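Local coordinates for versicolorin reductase (Brucella melitensis, PDB 4NIM), which is probably an NAD(P)(H)-dependent oxidoreductase that reduces carbonyls or oxidises alcohols, its natural substrate not established, at residues A[74-84]-A[123-134]; A[151-159]-A[257-265]. All coordinates share one frame; numbering follows the deposited sequence.

The chain builds a Rossmann fold, a parallel seven-stranded sheet in the order 3-2-1-4-5-6-7 with helices on both faces. After strand 66-71 comes helix 77-91, then strand 96-99 and the long helix 114-142. Contact 1 packs these two helices against each other and closes the loop that holds strand 96-99. The chain then leads straight into strand 147-153, where contact 2 begins. That contact closes a longer loop, joining the segment after strand 147-153 to the tail after edge strand 256-259. The two contacts follow in series and neither nests in the other. The centres of contact 1 and contact 2 are about 24 Å apart, on opposite sides of the chain's centre.

Contact 1: A[74-84]-A[123-134]; sequences LENVEDCRRIV and VNTRAPFFLIQE
Val123 opens the contact by setting CG2 against CG of Glu75, 3.7 Å away. Arg126 bends at chi3 (72°) and brings its guanidinium to the backbone of 74-84. Its NH2 donates to Glu75 O at 2.6 Å. The bond lies in the carbonyl plane and close to the guanidinium plane, but is bent at 132°. One arginine thus serves two successive carbonyls, Glu75 O directly and Leu74 O through a water on NE. Val77 CG2 packs beside NE. The small Ala127 leaves Cys80 SG close to the opposing helix, 3.6 Å from Ala127 CB. Phe130 takes Val77 CG1 over a ring face, a CH-pi contact 4.1 Å from the centroid. Leu131 sends CD2 to Cys80 O, Ile83 and Val84. Glu134 CB meets Val84 CG1 at 3.7 Å. A water links Glu134 OE1 to the backbone O of Arg81. OE2 has its salt bridge with Lys137, and the Arg81 guanidinium lies beyond salt-bridge range. The axes of 77-84 and 123-134 approach to 8.7 Å with a crossing angle of -38°. An apolar core therefore joins two Rossmann-fold helices, with Leu131 also on strand 96-99, while polar groups at its ends satisfy backbone carbonyls.

Contact 2: A[151-159]-A[257-265]; sequences VSSMSSMGG and VNFDQSVWG
Trp264 and Met154 form the one strong hydrogen bond between 151-159 and 257-265. The indole NE1 donates to Met154 O at 2.8 Å, with an N-H...O angle of 158°. The oxygen lies almost in the ring plane, and the donor is tilted 18° from the carbonyl plane. This bond fixes the indole edge against the backbone after strand 147-153. A weak second bond runs from Asn258 ND2 to Met154 SD, 3.2 Å apart.

Two methionines sandwich the indole. Met154 bends at chi2 and chi3 (chi3 -67°), which turns its methyl back over one face. There CE lies 4.1 Å from the centroid of the five-membered ring, a CH-pi contact. Asn258 ND2 sits over the rim of this same face. Met157, in the conformer described, puts CB over the six-membered ring on the opposite face. The Met154 sulfur makes an oblique Met-aromatic contact; that of Met157 holds for this conformer only. Ser156 OG meets the ring edge at CH2, 3.3 Å away, while its hydrogen bond goes to Asp174.

Van der Waals packing extends the Met154 contact. CG rests on Asp260 CB at 3.4 Å, and CE reaches Ser262 OG. That hydroxyl donates to Asp260 OD2 at 2.6 Å. Ser153 OG accepts from Ser155 N, an ST turn at the start of the loop after strand 147-153.

Both segments leave C-terminal strand ends, the active-site side of the sheet in the SDR family. Ser153 OG bonds Tyr166 OH weakly, and Lys170 follows on helix 164-183, consistent with the family's Ser-Tyr-Lys set. Strand 190-196 lies between strands 147-153 and 256-259, so the contact bridges across it. Its Asn195 bonds Ser153 O. Helix 164-183 supplies Asp174, which holds Ser152 and Ser156, and helix 234-245 packs against Phe259.

Contact 1: A[74-84]-A[123-134]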
# COMPACT_ATOMS: atom_id res chain seq x y z
N LEU A 74 -13.07 0.65 -1.13
CA LEU A 74 -12.15 -0.36 -1.66
C LEU A 74 -12.68 -1.79 -1.53
O LEU A 74 -12.15 -2.71 -2.18
CB LEU A 74 -10.77 -0.25 -1.01
CG LEU A 74 -9.92 0.95 -1.35
CD1 LEU A 74 -8.62 0.89 -0.54
CD2 LEU A 74 -9.64 1.00 -2.85
N GLU A 75 -13.76 -1.98 -0.79
CA GLU A 75 -14.41 -3.33 -0.72
C GLU A 75 -15.09 -3.66 -2.03
O GLU A 75 -15.40 -4.81 -2.31
CB GLU A 75 -15.44 -3.40 0.39
CG GLU A 75 -14.82 -3.22 1.75
CD GLU A 75 -15.86 -3.22 2.87
OE1 GLU A 75 -16.84 -4.03 2.80
OE2 GLU A 75 -15.68 -2.43 3.81
N ASN A 76 -15.34 -2.63 -2.82
CA ASN A 76 -15.99 -2.81 -4.10
C ASN A 76 -14.92 -2.89 -5.20
O ASN A 76 -14.24 -1.89 -5.51
CB ASN A 76 -16.99 -1.67 -4.34
CG ASN A 76 -17.72 -1.77 -5.68
OD1 ASN A 76 -17.26 -2.38 -6.63
ND2 ASN A 76 -18.86 -1.09 -5.76
N VAL A 77 -14.82 -4.06 -5.82
CA VAL A 77 -13.80 -4.29 -6.84
C VAL A 77 -13.91 -3.30 -8.04
O VAL A 77 -12.92 -2.89 -8.62
CB VAL A 77 -13.77 -5.76 -7.29
CG1 VAL A 77 -12.79 -5.99 -8.44
CG2 VAL A 77 -13.35 -6.65 -6.12
N GLU A 78 -15.12 -2.88 -8.39
CA GLU A 78 -15.30 -1.92 -9.49
C GLU A 78 -14.70 -0.54 -9.15
O GLU A 78 -14.23 0.17 -10.03
CB GLU A 78 -16.81 -1.81 -9.87
CG GLU A 78 -17.06 -1.60 -11.36
CD GLU A 78 -18.54 -1.41 -11.70
OE1 GLU A 78 -19.43 -2.03 -11.04
OE2 GLU A 78 -18.83 -0.62 -12.63
N ASP A 79 -14.76 -0.17 -7.87
CA ASP A 79 -14.13 1.05 -7.37
C ASP A 79 -12.61 0.93 -7.49
O ASP A 79 -11.92 1.88 -7.93
CB ASP A 79 -14.53 1.34 -5.92
CG ASP A 79 -15.89 1.97 -5.79
OD1 ASP A 79 -16.60 2.18 -6.82
OD2 ASP A 79 -16.24 2.33 -4.65
N CYS A 80 -12.09 -0.23 -7.17
CA CYS A 80 -10.67 -0.52 -7.34
C CYS A 80 -10.25 -0.31 -8.78
O CYS A 80 -9.26 0.39 -9.07
CB CYS A 80 -10.33 -1.95 -6.89
SG CYS A 80 -10.55 -2.15 -5.10
N ARG A 81 -11.01 -0.90 -9.69
CA ARG A 81 -10.73 -0.72 -11.11
C ARG A 81 -10.82 0.74 -11.56
O ARG A 81 -9.99 1.16 -12.37
CB ARG A 81 -11.63 -1.60 -11.95
CG ARG A 81 -11.38 -3.08 -11.69
CD ARG A 81 -12.44 -3.90 -12.37
NE ARG A 81 -12.01 -5.27 -12.42
CZ ARG A 81 -12.79 -6.32 -12.45
NH1 ARG A 81 -14.12 -6.18 -12.38
NH2 ARG A 81 -12.22 -7.53 -12.51
N ARG A 82 -11.80 1.48 -11.04
CA ARG A 82 -11.98 2.89 -11.43
C ARG A 82 -10.80 3.77 -11.03
O ARG A 82 -10.47 4.74 -11.75
CB ARG A 82 -13.28 3.46 -10.85
CG ARG A 82 -13.70 4.79 -11.49
CD ARG A 82 -15.19 5.06 -11.34
NE ARG A 82 -15.60 5.10 -9.94
CZ ARG A 82 -16.26 4.13 -9.32
NH1 ARG A 82 -16.61 3.04 -9.99
NH2 ARG A 82 -16.56 4.26 -8.04
N ILE A 83 -10.12 3.44 -9.92
CA ILE A 83 -8.97 4.21 -9.50
C ILE A 83 -7.89 4.25 -10.57
O ILE A 83 -7.37 5.33 -10.98
CB ILE A 83 -8.39 3.67 -8.20
CG1 ILE A 83 -9.40 3.90 -7.06
CG2 ILE A 83 -7.08 4.35 -7.88
CD1 ILE A 83 -9.15 3.04 -5.86
N VAL A 84 -7.56 3.07 -11.03
CA VAL A 84 -6.53 2.93 -12.04
C VAL A 84 -7.03 3.47 -13.39
O VAL A 84 -6.26 4.19 -14.09
CB VAL A 84 -6.04 1.48 -12.16
CG1 VAL A 84 -5.07 1.33 -13.32
CG2 VAL A 84 -5.39 1.04 -10.88
N VAL A 123 -10.28 -5.39 1.80
CA VAL A 123 -9.49 -4.15 1.72
C VAL A 123 -8.00 -4.49 1.72
O VAL A 123 -7.25 -3.89 1.00
CB VAL A 123 -9.80 -3.15 2.86
CG1 VAL A 123 -8.88 -1.92 2.81
CG2 VAL A 123 -11.27 -2.72 2.81
N ASN A 124 -7.59 -5.48 2.52
CA ASN A 124 -6.15 -5.71 2.74
C ASN A 124 -5.50 -6.64 1.68
O ASN A 124 -4.27 -6.61 1.52
CB ASN A 124 -5.86 -6.24 4.12
CG ASN A 124 -6.22 -5.25 5.19
OD1 ASN A 124 -6.32 -4.05 4.95
ND2 ASN A 124 -6.32 -5.73 6.39
N THR A 125 -6.32 -7.40 0.95
CA THR A 125 -5.82 -8.43 0.07
C THR A 125 -6.46 -8.34 -1.29
O THR A 125 -5.74 -8.34 -2.30
CB THR A 125 -6.07 -9.88 0.67
OG1 THR A 125 -5.69 -9.93 2.08
CG2 THR A 125 -5.26 -10.85 -0.08
N ARG A 126 -7.79 -8.33 -1.36
CA ARG A 126 -8.49 -8.30 -2.66
C ARG A 126 -8.28 -6.94 -3.39
O ARG A 126 -8.07 -6.90 -4.62
CB ARG A 126 -9.99 -8.56 -2.46
CG ARG A 126 -10.72 -8.82 -3.76
CD ARG A 126 -12.14 -9.29 -3.52
NE ARG A 126 -13.00 -8.23 -3.04
CZ ARG A 126 -14.19 -8.42 -2.49
NH1 ARG A 126 -14.66 -9.65 -2.33
NH2 ARG A 126 -14.91 -7.40 -2.06
N ALA A 127 -8.38 -5.85 -2.66
CA ALA A 127 -8.18 -4.53 -3.29
C ALA A 127 -6.77 -4.45 -3.89
O ALA A 127 -6.67 -4.18 -5.09
CB ALA A 127 -8.51 -3.41 -2.35
N PRO A 128 -5.71 -4.78 -3.14
CA PRO A 128 -4.41 -4.84 -3.83
C PRO A 128 -4.39 -5.75 -5.03
O PRO A 128 -3.80 -5.40 -6.04
CB PRO A 128 -3.47 -5.30 -2.73
CG PRO A 128 -4.07 -4.65 -1.48
CD PRO A 128 -5.54 -4.75 -1.67
N PHE A 129 -4.95 -6.97 -4.91
CA PHE A 129 -4.98 -7.83 -6.06
C PHE A 129 -5.51 -7.16 -7.34
O PHE A 129 -4.87 -7.21 -8.40
CB PHE A 129 -5.72 -9.16 -5.70
CG PHE A 129 -5.65 -10.22 -6.75
CD1 PHE A 129 -6.44 -10.16 -7.91
CD2 PHE A 129 -4.83 -11.32 -6.56
CE1 PHE A 129 -6.35 -11.16 -8.88
CE2 PHE A 129 -4.72 -12.29 -7.51
CZ PHE A 129 -5.49 -12.25 -8.66
N PHE A 130 -6.68 -6.54 -7.26
CA PHE A 130 -7.32 -6.00 -8.43
C PHE A 130 -6.73 -4.64 -8.85
O PHE A 130 -6.64 -4.37 -10.02
CB PHE A 130 -8.85 -6.02 -8.28
CG PHE A 130 -9.37 -7.38 -8.41
CD1 PHE A 130 -9.44 -7.96 -9.68
CD2 PHE A 130 -9.61 -8.16 -7.32
CE1 PHE A 130 -9.81 -9.29 -9.81
CE2 PHE A 130 -9.98 -9.50 -7.46
CZ PHE A 130 -10.10 -10.05 -8.72
N LEU A 131 -6.18 -3.89 -7.91
CA LEU A 131 -5.40 -2.66 -8.28
C LEU A 131 -4.13 -3.05 -9.01
O LEU A 131 -3.75 -2.44 -10.02
CB LEU A 131 -5.05 -1.86 -7.03
CG LEU A 131 -6.27 -1.18 -6.39
CD1 LEU A 131 -5.97 -0.84 -4.94
CD2 LEU A 131 -6.56 0.07 -7.18
N ILE A 132 -3.49 -4.13 -8.54
CA ILE A 132 -2.30 -4.64 -9.18
C ILE A 132 -2.64 -5.15 -10.58
O ILE A 132 -1.91 -4.84 -11.54
CB ILE A 132 -1.64 -5.75 -8.34
CG1 ILE A 132 -0.95 -5.16 -7.10
CG2 ILE A 132 -0.58 -6.51 -9.14
CD1 ILE A 132 -0.62 -6.16 -6.00
N GLN A 133 -3.70 -5.95 -10.69
CA GLN A 133 -4.18 -6.42 -12.00
C GLN A 133 -4.28 -5.25 -12.99
O GLN A 133 -3.79 -5.34 -14.13
CB GLN A 133 -5.51 -7.13 -11.85
CG GLN A 133 -6.18 -7.59 -13.14
CD GLN A 133 -7.28 -8.57 -12.85
OE1 GLN A 133 -7.04 -9.74 -12.48
NE2 GLN A 133 -8.50 -8.13 -13.04
N GLU A 134 -5.01 -4.22 -12.60
CA GLU A 134 -5.22 -3.10 -13.50
C GLU A 134 -3.94 -2.33 -13.79
O GLU A 134 -3.75 -1.84 -14.91
CB GLU A 134 -6.30 -2.14 -12.96
CG GLU A 134 -7.69 -2.74 -12.95
CD GLU A 134 -8.11 -3.23 -14.32
OE1 GLU A 134 -8.01 -2.49 -15.30
OE2 GLU A 134 -8.53 -4.40 -14.44
O HOH W 1 -11.91 -5.59 -2.57
O HOH W 2 -9.22 0.06 -14.71

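Contact 2: A[151-159]-A[257-265]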
# COMPACT_ATOMS: atom_id res chain seq x y z
N VAL A 151 1.93 -2.10 1.12
CA VAL A 151 2.17 -1.82 2.53
C VAL A 151 1.51 -2.96 3.33
O VAL A 151 0.28 -3.05 3.42
CB VAL A 151 1.63 -0.49 2.97
CG1 VAL A 151 1.91 -0.25 4.47
CG2 VAL A 151 2.30 0.65 2.15
N SER A 152 2.33 -3.85 3.85
CA SER A 152 1.87 -4.98 4.62
C SER A 152 2.26 -4.71 6.08
O SER A 152 2.34 -3.56 6.49
CB SER A 152 2.48 -6.26 4.09
OG SER A 152 1.95 -7.39 4.76
N SER A 153 2.36 -5.77 6.89
CA SER A 153 2.48 -5.60 8.33
C SER A 153 3.55 -6.48 8.94
O SER A 153 3.83 -7.57 8.45
CB SER A 153 1.10 -5.90 8.95
OG SER A 153 1.13 -5.84 10.37
N MET A 154 4.05 -6.08 10.11
CA MET A 154 4.91 -6.97 10.91
C MET A 154 4.13 -8.16 11.43
O MET A 154 4.69 -9.13 11.90
CB MET A 154 5.56 -6.24 12.10
CG MET A 154 6.61 -5.25 11.66
SD MET A 154 8.06 -5.94 10.82
CE MET A 154 8.86 -6.86 12.09
N SER A 155 2.80 -8.06 11.39
CA SER A 155 1.91 -9.13 11.78
C SER A 155 1.74 -10.26 10.76
O SER A 155 1.10 -11.31 11.06
CB SER A 155 0.53 -8.53 12.11
OG SER A 155 0.58 -7.66 13.19
N SER A 156 2.38 -10.13 9.59
CA SER A 156 2.06 -10.98 8.47
C SER A 156 2.60 -12.41 8.56
O SER A 156 2.23 -13.25 7.76
CB SER A 156 2.56 -10.32 7.20
OG SER A 156 3.95 -10.37 7.11
N MET A 157 3.53 -12.67 9.49
CA MET A 157 4.00 -14.03 9.64
C MET A 157 3.07 -14.87 10.53
O MET A 157 2.97 -16.06 10.34
CB MET A 157 5.42 -14.04 10.20
CG MET A 157 5.88 -15.41 10.60
SD MET A 157 7.64 -15.41 10.98
CE MET A 157 8.37 -14.89 9.44
N GLY A 158 2.44 -14.26 11.52
CA GLY A 158 1.62 -14.98 12.46
C GLY A 158 0.86 -13.93 13.25
O GLY A 158 -0.34 -13.79 13.10
N GLY A 159 1.59 -13.19 14.07
CA GLY A 159 1.01 -12.03 14.74
C GLY A 159 0.21 -12.30 15.97
O GLY A 159 0.38 -13.35 16.63
N VAL A 257 10.26 -6.28 3.09
CA VAL A 257 11.14 -5.43 3.85
C VAL A 257 10.46 -5.05 5.18
O VAL A 257 9.49 -4.25 5.21
CB VAL A 257 11.46 -4.17 3.04
CG1 VAL A 257 12.44 -3.27 3.77
CG2 VAL A 257 11.96 -4.56 1.63
N ASN A 258 10.96 -5.59 6.25
CA ASN A 258 10.41 -5.30 7.58
C ASN A 258 10.80 -3.92 8.02
O ASN A 258 11.97 -3.56 7.97
CB ASN A 258 10.89 -6.30 8.59
CG ASN A 258 10.42 -7.70 8.29
OD1 ASN A 258 11.17 -8.52 7.71
ND2 ASN A 258 9.19 -7.95 8.54
N PHE A 259 9.84 -3.17 8.52
CA PHE A 259 10.06 -1.80 8.92
C PHE A 259 9.41 -1.56 10.26
O PHE A 259 8.26 -1.20 10.33
CB PHE A 259 9.49 -0.85 7.88
CG PHE A 259 9.95 0.57 8.04
CD1 PHE A 259 9.29 1.44 8.90
CD2 PHE A 259 11.07 1.03 7.38
CE1 PHE A 259 9.72 2.76 9.08
CE2 PHE A 259 11.50 2.36 7.53
CZ PHE A 259 10.85 3.20 8.41
N ASP A 260 10.19 -1.68 11.32
CA ASP A 260 9.65 -1.62 12.69
C ASP A 260 10.79 -1.76 13.68
O ASP A 260 11.86 -2.28 13.32
CB ASP A 260 8.63 -2.80 12.96
CG ASP A 260 7.82 -2.60 14.24
OD1 ASP A 260 7.49 -1.45 14.56
OD2 ASP A 260 7.52 -3.59 14.95
N GLN A 261 10.55 -1.33 14.92
CA GLN A 261 11.47 -1.60 16.02
C GLN A 261 11.17 -2.98 16.70
O GLN A 261 11.00 -3.10 17.89
CB GLN A 261 11.48 -0.46 17.00
CG GLN A 261 12.12 0.76 16.34
CD GLN A 261 12.32 1.94 17.25
OE1 GLN A 261 11.41 2.26 18.02
NE2 GLN A 261 13.50 2.62 17.15
N SER A 262 11.16 -3.99 15.88
CA SER A 262 11.01 -5.39 16.29
C SER A 262 11.58 -6.22 15.14
O SER A 262 11.81 -5.70 14.04
CB SER A 262 9.57 -5.73 16.56
OG SER A 262 8.77 -5.86 15.36
N VAL A 263 11.79 -7.52 15.40
CA VAL A 263 12.55 -8.35 14.51
C VAL A 263 11.94 -9.76 14.57
O VAL A 263 11.90 -10.36 15.62
CB VAL A 263 14.05 -8.39 14.94
CG1 VAL A 263 14.80 -9.36 14.02
CG2 VAL A 263 14.69 -6.98 14.82
N TRP A 264 11.41 -10.24 13.46
CA TRP A 264 10.83 -11.58 13.43
C TRP A 264 11.80 -12.64 13.93
O TRP A 264 12.97 -12.68 13.51
CB TRP A 264 10.41 -11.92 11.99
CG TRP A 264 9.17 -11.26 11.54
CD1 TRP A 264 8.26 -10.60 12.31
CD2 TRP A 264 8.67 -11.24 10.21
NE1 TRP A 264 7.21 -10.18 11.53
CE2 TRP A 264 7.45 -10.54 10.23
CE3 TRP A 264 9.15 -11.70 8.98
CZ2 TRP A 264 6.68 -10.31 9.08
CZ3 TRP A 264 8.38 -11.45 7.79
CH2 TRP A 264 7.15 -10.78 7.87
N GLY A 265 11.30 -13.52 14.80
CA GLY A 265 12.05 -14.62 15.33
C GLY A 265 13.13 -14.27 16.34
O GLY A 265 13.94 -15.11 16.65